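Long-range contacts in intermedilysin (Streptococcus intermedius, PDB 5IMW), which probably lyses host cells by binding cholesterol-containing membranes, changing shape extensively and assembling into an oligomeric pore: residues N104-K109 with H144-R149; Q199-A204 with S320-Q325; A364-H369 with S411-F416; A375-Y380 with V425-A430. All blocks are in the same frame, centred on the assembly; numbering follows the deposited sequence.

Contact 1: N104-K109 with H144-R149; sequences NLPGLK and HAVPAR
The type II beta turn from Leu-105 to Leu-108 lays its two central residues, Pro-106 and Gly-107, against His-144 and Val-146 in the loop that follows helix 122-140. Their nearest approach is apolar: CG2 of Val-146 touches CD of Pro-106 at 3.6 Å and lies equally close to CG of that ring. The same methyl meets CD2 of Leu-105 at 4.0 Å, where the two side chains cross at about a right angle. CG of Pro-106 also reaches CB of His-144 (4.0 Å), the two side chains sliding past each other in opposite directions. Beside this patch Gly-107 CA makes a CH-pi contact over one face of the imidazole, 4.0 Å from the centroid of the His-144 ring and 26° off its normal; Pro-106 O lies over that same face, near the rim. At the far end Asn-104 and Arg-149 reach tip to tip without a hydrogen bond, ND2 of Asn-104 being 3.9 Å from NH2 of Arg-149. Asn-104 OD1 instead accepts the backbone N-H of Thr-203. Trp-136 of helix 122-140 donates NE1 to Pro-106 O and packs on both Leu-105 and Val-146, joining the two loops to the helix. Proline followed by a glycine of positive phi (92°) is the classic central pair of a type II turn, which here lies in the loop connecting antiparallel strands 99-103 and 114-117.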
loop_
_atom_site.group_PDB
_atom_site.type_symbol
_atom_site.label_atom_id
_atom_site.label_comp_id
_atom_site.label_asym_id
_atom_site.label_seq_id
_atom_site.Cartn_x
_atom_site.Cartn_y
_atom_site.Cartn_z
ATOM N N ASN A 104 17.538 -11.772 -18.740
ATOM C CA ASN A 104 18.053 -10.415 -18.862
ATOM C C ASN A 104 19.314 -10.192 -18.035
ATOM O O ASN A 104 19.599 -9.056 -17.638
ATOM C CB ASN A 104 16.977 -9.410 -18.457
ATOM C CG ASN A 104 16.666 -9.457 -16.974
ATOM O OD1 ASN A 104 16.884 -10.472 -16.313
ATOM N ND2 ASN A 104 16.156 -8.354 -16.443
ATOM N N LEU A 105 20.072 -11.247 -17.760
ATOM C CA LEU A 105 21.314 -11.079 -17.022
ATOM C C LEU A 105 22.302 -10.261 -17.853
ATOM O O LEU A 105 22.339 -10.392 -19.081
ATOM C CB LEU A 105 21.913 -12.438 -16.659
ATOM C CG LEU A 105 21.431 -12.996 -15.317
ATOM C CD1 LEU A 105 21.737 -14.478 -15.188
ATOM C CD2 LEU A 105 22.069 -12.224 -14.171
ATOM N N PRO A 106 23.106 -9.408 -17.220
ATOM C CA PRO A 106 23.911 -8.452 -17.988
ATOM C C PRO A 106 25.068 -9.119 -18.712
ATOM O O PRO A 106 25.649 -10.102 -18.245
ATOM C CB PRO A 106 24.415 -7.479 -16.918
ATOM C CG PRO A 106 24.496 -8.302 -15.689
ATOM C CD PRO A 106 23.365 -9.303 -15.773
ATOM N N GLY A 107 25.409 -8.551 -19.867
ATOM C CA GLY A 107 26.453 -9.071 -20.716
ATOM C C GLY A 107 25.971 -10.044 -21.772
ATOM O O GLY A 107 26.607 -10.160 -22.823
ATOM N N LEU A 108 24.853 -10.727 -21.522
ATOM C CA LEU A 108 24.368 -11.799 -22.387
ATOM C C LEU A 108 24.549 -11.459 -23.860
ATOM O O LEU A 108 24.140 -10.392 -24.325
ATOM C CB LEU A 108 22.900 -12.090 -22.077
ATOM C CG LEU A 108 22.688 -13.379 -21.271
ATOM C CD1 LEU A 108 23.069 -14.583 -22.109
ATOM C CD2 LEU A 108 23.462 -13.388 -19.958
ATOM N N LYS A 109 25.165 -12.389 -24.586
ATOM C CA LYS A 109 25.704 -12.147 -25.916
ATOM C C LYS A 109 25.072 -13.096 -26.923
ATOM O O LYS A 109 24.971 -14.301 -26.675
ATOM C CB LYS A 109 27.230 -12.332 -25.935
ATOM C CG LYS A 109 27.741 -13.433 -25.004
ATOM C CD LYS A 109 27.903 -12.928 -23.579
ATOM C CE LYS A 109 27.205 -13.822 -22.555
ATOM N NZ LYS A 109 27.046 -13.124 -21.233
ATOM N N HIS A 144 30.689 -8.591 -14.401
ATOM C CA HIS A 144 29.402 -7.910 -14.419
ATOM C C HIS A 144 28.725 -8.006 -13.057
ATOM O O HIS A 144 28.771 -9.050 -12.398
ATOM C CB HIS A 144 28.489 -8.502 -15.494
ATOM C CG HIS A 144 28.790 -8.016 -16.878
ATOM N ND1 HIS A 144 29.417 -8.799 -17.824
ATOM C CD2 HIS A 144 28.548 -6.825 -17.477
ATOM C CE1 HIS A 144 29.548 -8.113 -18.945
ATOM N NE2 HIS A 144 29.029 -6.912 -18.761
ATOM N N ALA A 145 28.091 -6.911 -12.644
ATOM C CA ALA A 145 27.363 -6.842 -11.385
ATOM C C ALA A 145 25.909 -6.489 -11.658
ATOM O O ALA A 145 25.616 -5.646 -12.511
ATOM C CB ALA A 145 27.981 -5.809 -10.441
ATOM N N VAL A 146 25.002 -7.138 -10.934
ATOM C CA VAL A 146 23.566 -6.945 -11.138
ATOM C C VAL A 146 22.941 -6.288 -9.912
ATOM O O VAL A 146 22.707 -6.974 -8.904
ATOM C CB VAL A 146 22.858 -8.275 -11.430
ATOM C CG1 VAL A 146 21.529 -8.018 -12.140
ATOM C CG2 VAL A 146 23.745 -9.195 -12.243
ATOM N N PRO A 147 22.624 -4.995 -9.948
ATOM C CA PRO A 147 21.970 -4.377 -8.791
ATOM C C PRO A 147 20.515 -4.803 -8.684
ATOM O O PRO A 147 19.785 -4.862 -9.676
ATOM C CB PRO A 147 22.093 -2.877 -9.075
ATOM C CG PRO A 147 22.098 -2.789 -10.555
ATOM C CD PRO A 147 22.808 -4.029 -11.047
ATOM N N ALA A 148 20.098 -5.109 -7.458
ATOM C CA ALA A 148 18.720 -5.512 -7.222
ATOM C C ALA A 148 17.768 -4.391 -7.620
ATOM O O ALA A 148 18.064 -3.208 -7.433
ATOM C CB ALA A 148 18.523 -5.879 -5.752
ATOM N N ARG A 149 16.628 -4.767 -8.193
ATOM C CA ARG A 149 15.563 -3.826 -8.514
ATOM C C ARG A 149 14.466 -3.935 -7.462
ATOM O O ARG A 149 13.970 -5.032 -7.185
ATOM C CB ARG A 149 14.998 -4.086 -9.911
ATOM C CG ARG A 149 15.671 -3.252 -10.986
ATOM C CD ARG A 149 15.045 -3.445 -12.356
ATOM N NE ARG A 149 15.974 -4.081 -13.287
ATOM C CZ ARG A 149 15.885 -4.009 -14.612
ATOM N NH1 ARG A 149 14.910 -3.316 -15.185
ATOM N NH2 ARG A 149 16.784 -4.625 -15.369
#

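Contact 2: Q199-A204 with S320-Q325; sequences QVYYTA and SNFSAQ
Tyr-201 and Phe-322 hold their rings almost parallel, with planes 9° apart, yet slid so far that they barely overlap, their centroids being 5.2 Å apart. What lies over the tyrosine is the root of the phenylalanine, its CA and CB: Phe-322 CA stands on the normal through the Tyr-201 ring, 4.0 Å from its centroid, in a CH-pi contact. From there CG of Phe-322, anti to the backbone N (chi1 -169°), heads off past one side of the tyrosine, and its CD1 meets Tyr-201 CD2 at 3.9 Å. Carbonyl O of Gln-199 lies over the opposite face of the Tyr-201 ring, toward the rim. The chain turns a corner at Tyr-201, passing from strand 191-200 of one antiparallel sheet to strand 202-206 of another, and the loop after helix 310-318 packs against that corner. Beyond the bend Tyr-202 completes an aromatic cluster: its CE1 approaches Phe-322 CE2 at 3.6 Å, with the planes of these two rings oblique at 33°. Tyr-202 OH is hydrogen-bonded to the backbone N of Ala-328, and its ring also meets that of Tyr-244. A weak bond links Tyr-201 OH to Gly-319 O, just ahead of Ser-320, whose own hydroxyl turns back to Gln-317 O in helix 310-318.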
loop_
_atom_site.group_PDB
_atom_site.type_symbol
_atom_site.label_atom_id
_atom_site.label_comp_id
_atom_site.label_asym_id
_atom_site.label_seq_id
_atom_site.Cartn_x
_atom_site.Cartn_y
_atom_site.Cartn_z
ATOM N N GLN A 199 13.113 -7.692 -4.063
ATOM C CA GLN A 199 14.465 -7.455 -4.560
ATOM C C GLN A 199 14.732 -8.406 -5.723
ATOM O O GLN A 199 14.965 -9.602 -5.517
ATOM C CB GLN A 199 15.487 -7.654 -3.443
ATOM C CG GLN A 199 15.305 -6.709 -2.260
ATOM C CD GLN A 199 16.149 -7.099 -1.059
ATOM O OE1 GLN A 199 16.267 -8.278 -0.724
ATOM N NE2 GLN A 199 16.734 -6.108 -0.399
ATOM N N VAL A 200 14.718 -7.868 -6.941
ATOM C CA VAL A 200 14.793 -8.658 -8.165
ATOM C C VAL A 200 16.203 -8.550 -8.730
ATOM O O VAL A 200 16.692 -7.445 -8.993
ATOM C CB VAL A 200 13.753 -8.190 -9.196
ATOM C CG1 VAL A 200 13.868 -8.994 -10.480
ATOM C CG2 VAL A 200 12.352 -8.301 -8.617
ATOM N N TYR A 201 16.850 -9.700 -8.928
ATOM C CA TYR A 201 18.159 -9.753 -9.572
ATOM C C TYR A 201 18.020 -9.956 -11.078
ATOM O O TYR A 201 18.531 -9.159 -11.871
ATOM C CB TYR A 201 19.003 -10.879 -8.964
ATOM C CG TYR A 201 19.119 -10.828 -7.458
ATOM C CD1 TYR A 201 19.159 -9.617 -6.784
ATOM C CD2 TYR A 201 19.184 -11.996 -6.712
ATOM C CE1 TYR A 201 19.265 -9.569 -5.408
ATOM C CE2 TYR A 201 19.289 -11.960 -5.337
ATOM C CZ TYR A 201 19.328 -10.745 -4.689
ATOM O OH TYR A 201 19.432 -10.701 -3.318
ATOM N N TYR A 202 17.340 -11.027 -11.482
ATOM C CA TYR A 202 17.084 -11.304 -12.887
ATOM C C TYR A 202 15.667 -11.841 -13.036
ATOM O O TYR A 202 15.041 -12.287 -12.069
ATOM C CB TYR A 202 18.109 -12.295 -13.468
ATOM C CG TYR A 202 18.226 -13.605 -12.718
ATOM C CD1 TYR A 202 19.041 -13.717 -11.600
ATOM C CD2 TYR A 202 17.536 -14.732 -13.137
ATOM C CE1 TYR A 202 19.156 -14.913 -10.914
ATOM C CE2 TYR A 202 17.645 -15.933 -12.458
ATOM C CZ TYR A 202 18.455 -16.016 -11.348
ATOM O OH TYR A 202 18.565 -17.209 -10.671
ATOM N N THR A 203 15.161 -11.777 -14.265
ATOM C CA THR A 203 13.812 -12.223 -14.585
ATOM C C THR A 203 13.851 -13.066 -15.849
ATOM O O THR A 203 14.457 -12.665 -16.848
ATOM C CB THR A 203 12.861 -11.035 -14.781
ATOM O OG1 THR A 203 13.612 -9.819 -14.866
ATOM C CG2 THR A 203 11.878 -10.942 -13.629
ATOM N N ALA A 204 13.205 -14.228 -15.801
ATOM C CA ALA A 204 13.079 -15.108 -16.954
ATOM C C ALA A 204 11.709 -14.889 -17.585
ATOM O O ALA A 204 10.682 -15.173 -16.959
ATOM C CB ALA A 204 13.261 -16.571 -16.550
ATOM N N SER A 320 21.031 -5.978 -1.645
ATOM C CA SER A 320 21.085 -5.026 -2.748
ATOM C C SER A 320 21.764 -5.591 -3.987
ATOM O O SER A 320 21.642 -4.995 -5.062
ATOM C CB SER A 320 21.814 -3.756 -2.310
ATOM O OG SER A 320 21.216 -3.202 -1.154
ATOM N N ASN A 321 22.471 -6.715 -3.870
ATOM C CA ASN A 321 23.246 -7.251 -4.979
ATOM C C ASN A 321 23.189 -8.769 -4.972
ATOM O O ASN A 321 23.119 -9.402 -3.915
ATOM C CB ASN A 321 24.707 -6.795 -4.909
ATOM C CG ASN A 321 24.871 -5.329 -5.238
ATOM O OD1 ASN A 321 25.255 -4.529 -4.386
ATOM N ND2 ASN A 321 24.579 -4.967 -6.483
ATOM N N PHE A 322 23.228 -9.342 -6.171
ATOM C CA PHE A 322 23.267 -10.789 -6.324
ATOM C C PHE A 322 24.590 -11.321 -5.780
ATOM O O PHE A 322 25.663 -10.993 -6.300
ATOM C CB PHE A 322 23.092 -11.153 -7.799
ATOM C CG PHE A 322 22.843 -12.620 -8.057
ATOM C CD1 PHE A 322 22.772 -13.539 -7.020
ATOM C CD2 PHE A 322 22.687 -13.076 -9.355
ATOM C CE1 PHE A 322 22.547 -14.875 -7.274
ATOM C CE2 PHE A 322 22.462 -14.411 -9.615
ATOM C CZ PHE A 322 22.392 -15.312 -8.572
ATOM N N SER A 323 24.514 -12.144 -4.731
ATOM C CA SER A 323 25.724 -12.671 -4.108
ATOM C C SER A 323 26.494 -13.594 -5.045
ATOM O O SER A 323 27.726 -13.660 -4.966
ATOM C CB SER A 323 25.363 -13.408 -2.816
ATOM O OG SER A 323 24.544 -14.534 -3.078
ATOM N N ALA A 324 25.796 -14.312 -5.926
ATOM C CA ALA A 324 26.367 -15.250 -6.898
ATOM C C ALA A 324 26.803 -16.554 -6.243
ATOM O O ALA A 324 27.524 -17.337 -6.874
ATOM C CB ALA A 324 27.557 -14.657 -7.662
ATOM N N GLN A 325 26.392 -16.818 -5.001
ATOM C CA GLN A 325 26.714 -18.094 -4.365
ATOM C C GLN A 325 26.016 -19.260 -5.055
ATOM O O GLN A 325 26.564 -20.367 -5.109
ATOM C CB GLN A 325 26.312 -18.065 -2.891
ATOM C CG GLN A 325 26.879 -16.902 -2.084
ATOM C CD GLN A 325 28.332 -17.100 -1.704
ATOM O OE1 GLN A 325 29.119 -17.656 -2.472
ATOM N NE2 GLN A 325 28.692 -16.653 -0.505
#

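Contact 3: A364-H369 with S411-F416; sequences ALTLNH and STTLRF
Backbone hydrogen bonds join Leu-365 to Leu-414 and Leu-367 to Thr-412 across antiparallel strands 365-369 and 410-414, each pair bonded both ways. Leu-365 N donates to Leu-414 O at 2.7 Å, and Leu-367 N to Thr-412 O at 3.0 Å, nearly along the C=O axis. CA-H...O contacts accompany these bonds: Thr-366 CA to Thr-412 O (3.6 Å) between the two pairs, and Ser-411 CA to Leu-367 O (3.3 Å) past the second. A side-chain hydrogen bond joins OG1 of Thr-366 to OG1 of Thr-413 (2.6 Å). These threonines form a non-hydrogen-bonded pair on the face they share with Asn-368 and Ser-411; Thr-366 OG1 is anti to its carbonyl carbon (chi1 -79°), which puts it where it meets the other hydroxyl. The other face is mostly apolar: Leu-365, Leu-367 and Leu-414, with Thr-412 among them. CD1 of Leu-414 meets CG of Leu-365 at 4.0 Å, the two side chains lying side by side and pointing the same way, and also touches CD2 of Leu-367 at 3.9 Å. Two residues after Leu-414, Phe-416 brings CE2 to Leu-365 CB (3.9 Å), which lies at the edge of its ring. Trp-381 meets the Phe-416 ring edge-to-face. A leucine-lined sheet face packed on a second sheet, as here through Trp-399, is typical of a beta sandwich, here the C-terminal domain of the cytolysin.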
loop_
_atom_site.group_PDB
_atom_site.type_symbol
_atom_site.label_atom_id
_atom_site.label_comp_id
_atom_site.label_asym_id
_atom_site.label_seq_id
_atom_site.Cartn_x
_atom_site.Cartn_y
_atom_site.Cartn_z
ATOM N N ALA A 364 -4.807 28.355 22.550
ATOM C CA ALA A 364 -4.899 29.664 23.178
ATOM C C ALA A 364 -4.932 30.721 22.086
ATOM O O ALA A 364 -4.211 30.614 21.091
ATOM C CB ALA A 364 -3.723 29.913 24.129
ATOM N N LEU A 365 -5.772 31.734 22.277
ATOM C CA LEU A 365 -5.883 32.847 21.342
ATOM C C LEU A 365 -5.718 34.143 22.116
ATOM O O LEU A 365 -6.489 34.418 23.041
ATOM C CB LEU A 365 -7.226 32.822 20.608
ATOM C CG LEU A 365 -7.667 34.134 19.953
ATOM C CD1 LEU A 365 -6.603 34.667 19.008
ATOM C CD2 LEU A 365 -8.982 33.941 19.210
ATOM N N THR A 366 -4.715 34.928 21.738
ATOM C CA THR A 366 -4.420 36.203 22.370
ATOM C C THR A 366 -4.886 37.331 21.458
ATOM O O THR A 366 -4.542 37.356 20.271
ATOM C CB THR A 366 -2.919 36.323 22.656
ATOM O OG1 THR A 366 -2.591 35.571 23.833
ATOM C CG2 THR A 366 -2.498 37.773 22.850
ATOM N N LEU A 367 -5.670 38.252 22.011
ATOM C CA LEU A 367 -6.129 39.430 21.290
ATOM C C LEU A 367 -5.379 40.648 21.811
ATOM O O LEU A 367 -5.305 40.861 23.024
ATOM C CB LEU A 367 -7.636 39.635 21.457
ATOM C CG LEU A 367 -8.504 38.384 21.598
ATOM C CD1 LEU A 367 -9.975 38.767 21.706
ATOM C CD2 LEU A 367 -8.297 37.435 20.427
ATOM N N ASN A 368 -4.821 41.437 20.895
ATOM C CA ASN A 368 -4.077 42.637 21.247
ATOM C C ASN A 368 -4.601 43.813 20.439
ATOM O O ASN A 368 -4.970 43.662 19.271
ATOM C CB ASN A 368 -2.572 42.461 20.989
ATOM C CG ASN A 368 -1.958 41.352 21.825
ATOM O OD1 ASN A 368 -2.651 40.672 22.582
ATOM N ND2 ASN A 368 -0.652 41.163 21.687
ATOM N N HIS A 369 -4.638 44.987 21.068
ATOM C CA HIS A 369 -5.064 46.213 20.401
ATOM C C HIS A 369 -4.151 47.343 20.846
ATOM O O HIS A 369 -4.146 47.706 22.026
ATOM C CB HIS A 369 -6.525 46.545 20.722
ATOM C CG HIS A 369 -7.018 47.799 20.069
ATOM N ND1 HIS A 369 -6.288 48.487 19.124
ATOM C CD2 HIS A 369 -8.173 48.489 20.227
ATOM C CE1 HIS A 369 -6.971 49.548 18.728
ATOM N NE2 HIS A 369 -8.120 49.571 19.381
ATOM N N SER A 411 -5.019 43.746 26.111
ATOM C CA SER A 411 -4.502 42.419 25.805
ATOM C C SER A 411 -5.161 41.401 26.721
ATOM O O SER A 411 -5.106 41.539 27.947
ATOM C CB SER A 411 -2.981 42.363 25.966
ATOM O OG SER A 411 -2.504 41.039 25.807
ATOM N N THR A 412 -5.771 40.381 26.123
ATOM C CA THR A 412 -6.448 39.332 26.870
ATOM C C THR A 412 -6.247 38.002 26.158
ATOM O O THR A 412 -6.177 37.942 24.928
ATOM C CB THR A 412 -7.944 39.628 27.025
ATOM O OG1 THR A 412 -8.599 38.502 27.622
ATOM C CG2 THR A 412 -8.572 39.929 25.677
ATOM N N THR A 413 -6.161 36.934 26.949
ATOM C CA THR A 413 -5.847 35.602 26.449
ATOM C C THR A 413 -7.025 34.669 26.690
ATOM O O THR A 413 -7.520 34.559 27.817
ATOM C CB THR A 413 -4.574 35.058 27.118
ATOM O OG1 THR A 413 -3.487 35.113 26.187
ATOM C CG2 THR A 413 -4.744 33.614 27.607
ATOM N N LEU A 414 -7.460 33.996 25.631
ATOM C CA LEU A 414 -8.504 32.984 25.701
ATOM C C LEU A 414 -7.853 31.616 25.571
ATOM O O LEU A 414 -7.098 31.376 24.625
ATOM C CB LEU A 414 -9.536 33.183 24.592
ATOM C CG LEU A 414 -10.088 34.600 24.458
ATOM C CD1 LEU A 414 -10.053 35.067 23.012
ATOM C CD2 LEU A 414 -11.495 34.659 25.000
ATOM N N ARG A 415 -8.140 30.726 26.517
ATOM C CA ARG A 415 -7.505 29.413 26.569
ATOM C C ARG A 415 -8.569 28.351 26.305
ATOM O O ARG A 415 -9.356 28.009 27.193
ATOM C CB ARG A 415 -6.807 29.201 27.911
ATOM C CG ARG A 415 -5.786 30.290 28.246
ATOM C CD ARG A 415 -4.533 29.730 28.913
ATOM N NE ARG A 415 -4.165 30.475 30.113
ATOM C CZ ARG A 415 -3.162 30.143 30.921
ATOM N NH1 ARG A 415 -2.421 29.074 30.659
ATOM N NH2 ARG A 415 -2.902 30.879 31.991
ATOM N N PHE A 416 -8.586 27.833 25.080
ATOM C CA PHE A 416 -9.523 26.793 24.684
ATOM C C PHE A 416 -8.922 25.414 24.925
ATOM O O PHE A 416 -7.710 25.215 24.823
ATOM C CB PHE A 416 -9.889 26.923 23.203
ATOM C CG PHE A 416 -10.375 28.287 22.806
ATOM C CD1 PHE A 416 -11.613 28.749 23.219
ATOM C CD2 PHE A 416 -9.599 29.098 21.996
ATOM C CE1 PHE A 416 -12.059 30.003 22.844
ATOM C CE2 PHE A 416 -10.041 30.351 21.616
ATOM C CZ PHE A 416 -11.272 30.804 22.041
#

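Contact 4: A375-Y380 with V425-A430; sequences ARFYVY and VKVLGA
Ala-375 faces Gly-429, its CA in a CA-H...O contact with Leu-428 O at 3.4 Å. Arg-376 and Leu-428 follow as a hydrogen-bonded pair, Arg-376 N donating to that same carbonyl O of Leu-428 (2.6 Å) and Leu-428 N returning the bond. On the other face Phe-377 lies side by side with Val-427, its CE1 3.4 Å from Val-427 CG2; this face, with Val-379 and Val-425, turns toward the inside of the beta sandwich, where Leu-367 of the opposing sheet touches Phe-377. Strand 420-429 runs antiparallel and leads into the tryptophan-rich undecapeptide loop of cholesterol-dependent cytolysins. Tyr-378 pairs with Lys-426 through two further backbone hydrogen bonds; Tyr-378 N sits above the carbonyl plane of Lys-426 (41° out of it). At the ring edge, Tyr-378 CE1 meets Leu-428 CD1 at 3.3 Å. The lysine chain bends at its outer end, where chi3 of -74° turns CE, and NZ of Lys-426 makes an off-centre cation-pi contact 3.9 Å from the Tyr-378 ring centroid. Val-379 and Val-425 pack more distantly, CG2 to CG1 at 4.4 Å. Tyr-380 accepts a hydrogen bond at OH from Lys-426 NZ (2.9 Å), which lies near the plane of the Tyr-380 ring, at its edge.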
loop_
_atom_site.group_PDB
_atom_site.type_symbol
_atom_site.label_atom_id
_atom_site.label_comp_id
_atom_site.label_asym_id
_atom_site.label_seq_id
_atom_site.Cartn_x
_atom_site.Cartn_y
_atom_site.Cartn_z
ATOM N N ALA A 375 -12.190 50.017 19.327
ATOM C CA ALA A 375 -12.374 48.694 18.755
ATOM C C ALA A 375 -13.385 47.905 19.576
ATOM O O ALA A 375 -13.469 48.052 20.799
ATOM C CB ALA A 375 -11.053 47.922 18.693
ATOM N N ARG A 376 -14.150 47.063 18.884
ATOM C CA ARG A 376 -15.152 46.208 19.506
ATOM C C ARG A 376 -15.020 44.810 18.924
ATOM O O ARG A 376 -15.011 44.647 17.700
ATOM C CB ARG A 376 -16.565 46.757 19.271
ATOM C CG ARG A 376 -17.233 47.341 20.510
ATOM C CD ARG A 376 -18.226 46.370 21.122
ATOM N NE ARG A 376 -19.121 47.026 22.073
ATOM C CZ ARG A 376 -20.209 47.712 21.734
ATOM N NH1 ARG A 376 -20.549 47.849 20.459
ATOM N NH2 ARG A 376 -20.959 48.270 22.676
ATOM N N PHE A 377 -14.908 43.809 19.794
ATOM C CA PHE A 377 -14.669 42.436 19.377
ATOM C C PHE A 377 -15.917 41.588 19.581
ATOM O O PHE A 377 -16.682 41.790 20.530
ATOM C CB PHE A 377 -13.511 41.804 20.161
ATOM C CG PHE A 377 -12.156 42.385 19.849
ATOM C CD1 PHE A 377 -12.015 43.540 19.098
ATOM C CD2 PHE A 377 -11.014 41.757 20.314
ATOM C CE1 PHE A 377 -10.760 44.056 18.825
ATOM C CE2 PHE A 377 -9.760 42.268 20.040
ATOM C CZ PHE A 377 -9.635 43.418 19.294
ATOM N N TYR A 378 -16.114 40.633 18.676
ATOM C CA TYR A 378 -17.097 39.575 18.854
ATOM C C TYR A 378 -16.453 38.253 18.457
ATOM O O TYR A 378 -15.770 38.169 17.431
ATOM C CB TYR A 378 -18.368 39.821 18.038
ATOM C CG TYR A 378 -19.068 41.126 18.356
ATOM C CD1 TYR A 378 -18.580 42.334 17.874
ATOM C CD2 TYR A 378 -20.220 41.149 19.134
ATOM C CE1 TYR A 378 -19.214 43.527 18.164
ATOM C CE2 TYR A 378 -20.861 42.340 19.427
ATOM C CZ TYR A 378 -20.352 43.526 18.938
ATOM O OH TYR A 378 -20.983 44.717 19.224
ATOM N N VAL A 379 -16.664 37.228 19.279
ATOM C CA VAL A 379 -15.973 35.948 19.140
ATOM C C VAL A 379 -16.885 34.849 19.664
ATOM O O VAL A 379 -17.400 34.940 20.783
ATOM C CB VAL A 379 -14.625 35.949 19.890
ATOM C CG1 VAL A 379 -14.126 34.531 20.129
ATOM C CG2 VAL A 379 -13.582 36.744 19.107
ATOM N N TYR A 380 -17.077 33.808 18.858
ATOM C CA TYR A 380 -17.944 32.697 19.218
ATOM C C TYR A 380 -17.261 31.393 18.835
ATOM O O TYR A 380 -16.312 31.370 18.046
ATOM C CB TYR A 380 -19.314 32.794 18.527
ATOM C CG TYR A 380 -19.799 34.208 18.288
ATOM C CD1 TYR A 380 -19.316 34.958 17.223
ATOM C CD2 TYR A 380 -20.750 34.786 19.115
ATOM C CE1 TYR A 380 -19.758 36.247 16.996
ATOM C CE2 TYR A 380 -21.201 36.075 18.895
ATOM C CZ TYR A 380 -20.700 36.800 17.833
ATOM O OH TYR A 380 -21.142 38.083 17.604
ATOM N N VAL A 425 -14.355 34.869 14.432
ATOM C CA VAL A 425 -13.782 36.120 14.914
ATOM C C VAL A 425 -14.414 37.264 14.137
ATOM O O VAL A 425 -14.126 37.445 12.947
ATOM C CB VAL A 425 -12.256 36.150 14.765
ATOM C CG1 VAL A 425 -11.700 37.478 15.254
ATOM C CG2 VAL A 425 -11.624 34.995 15.525
ATOM N N LYS A 426 -15.259 38.041 14.805
ATOM C CA LYS A 426 -15.706 39.326 14.292
ATOM C C LYS A 426 -14.951 40.416 15.038
ATOM O O LYS A 426 -14.726 40.306 16.247
ATOM C CB LYS A 426 -17.213 39.520 14.480
ATOM C CG LYS A 426 -17.882 40.364 13.400
ATOM C CD LYS A 426 -19.090 41.130 13.947
ATOM C CE LYS A 426 -20.293 40.225 14.179
ATOM N NZ LYS A 426 -20.719 40.191 15.605
ATOM N N VAL A 427 -14.566 41.465 14.319
ATOM C CA VAL A 427 -13.795 42.556 14.912
ATOM C C VAL A 427 -14.095 43.827 14.133
ATOM O O VAL A 427 -13.984 43.853 12.905
ATOM C CB VAL A 427 -12.282 42.246 14.924
ATOM C CG1 VAL A 427 -11.772 41.978 13.533
ATOM C CG2 VAL A 427 -11.490 43.366 15.594
ATOM N N LEU A 428 -14.491 44.879 14.848
ATOM C CA LEU A 428 -14.865 46.133 14.214
ATOM C C LEU A 428 -14.380 47.295 15.068
ATOM O O LEU A 428 -14.181 47.166 16.279
ATOM C CB LEU A 428 -16.383 46.235 13.996
ATOM C CG LEU A 428 -17.222 44.963 14.136
ATOM C CD1 LEU A 428 -17.520 44.673 15.596
ATOM C CD2 LEU A 428 -18.514 45.079 13.337
ATOM N N GLY A 429 -14.186 48.438 14.413
ATOM C CA GLY A 429 -13.746 49.641 15.091
ATOM C C GLY A 429 -14.672 50.819 14.871
ATOM O O GLY A 429 -15.897 50.665 14.880
ATOM N N ALA A 430 -14.098 52.005 14.681
ATOM C CA ALA A 430 -14.878 53.212 14.450
ATOM C C ALA A 430 -14.117 54.113 13.489
ATOM O O ALA A 430 -12.897 54.264 13.602
ATOM C CB ALA A 430 -15.167 53.956 15.758
#

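Overall arrangement
The four contacts form two clusters at opposite sides of the chain's centre, contacts 1 and 3 having centres about 66 Å apart. Contact 1 is a surface meeting of two loops; contact 2, partly buried, adjoins it, and backbone bonds from Ala-148 to Ser-320 and from Arg-149 to Val-200 tie them together. Both rely on apolar and ring contacts. Contacts 3 and 4, also partly buried, are instead antiparallel strand pairs held by regular backbone bonds, one in each sheet of the C-terminal sandwich. Their segments alternate along the chain, and they touch each other where His-369 packs on Ala-375. Their outer faces differ: paired threonine hydroxyls in contact 3, a lysine between tyrosines in contact 4.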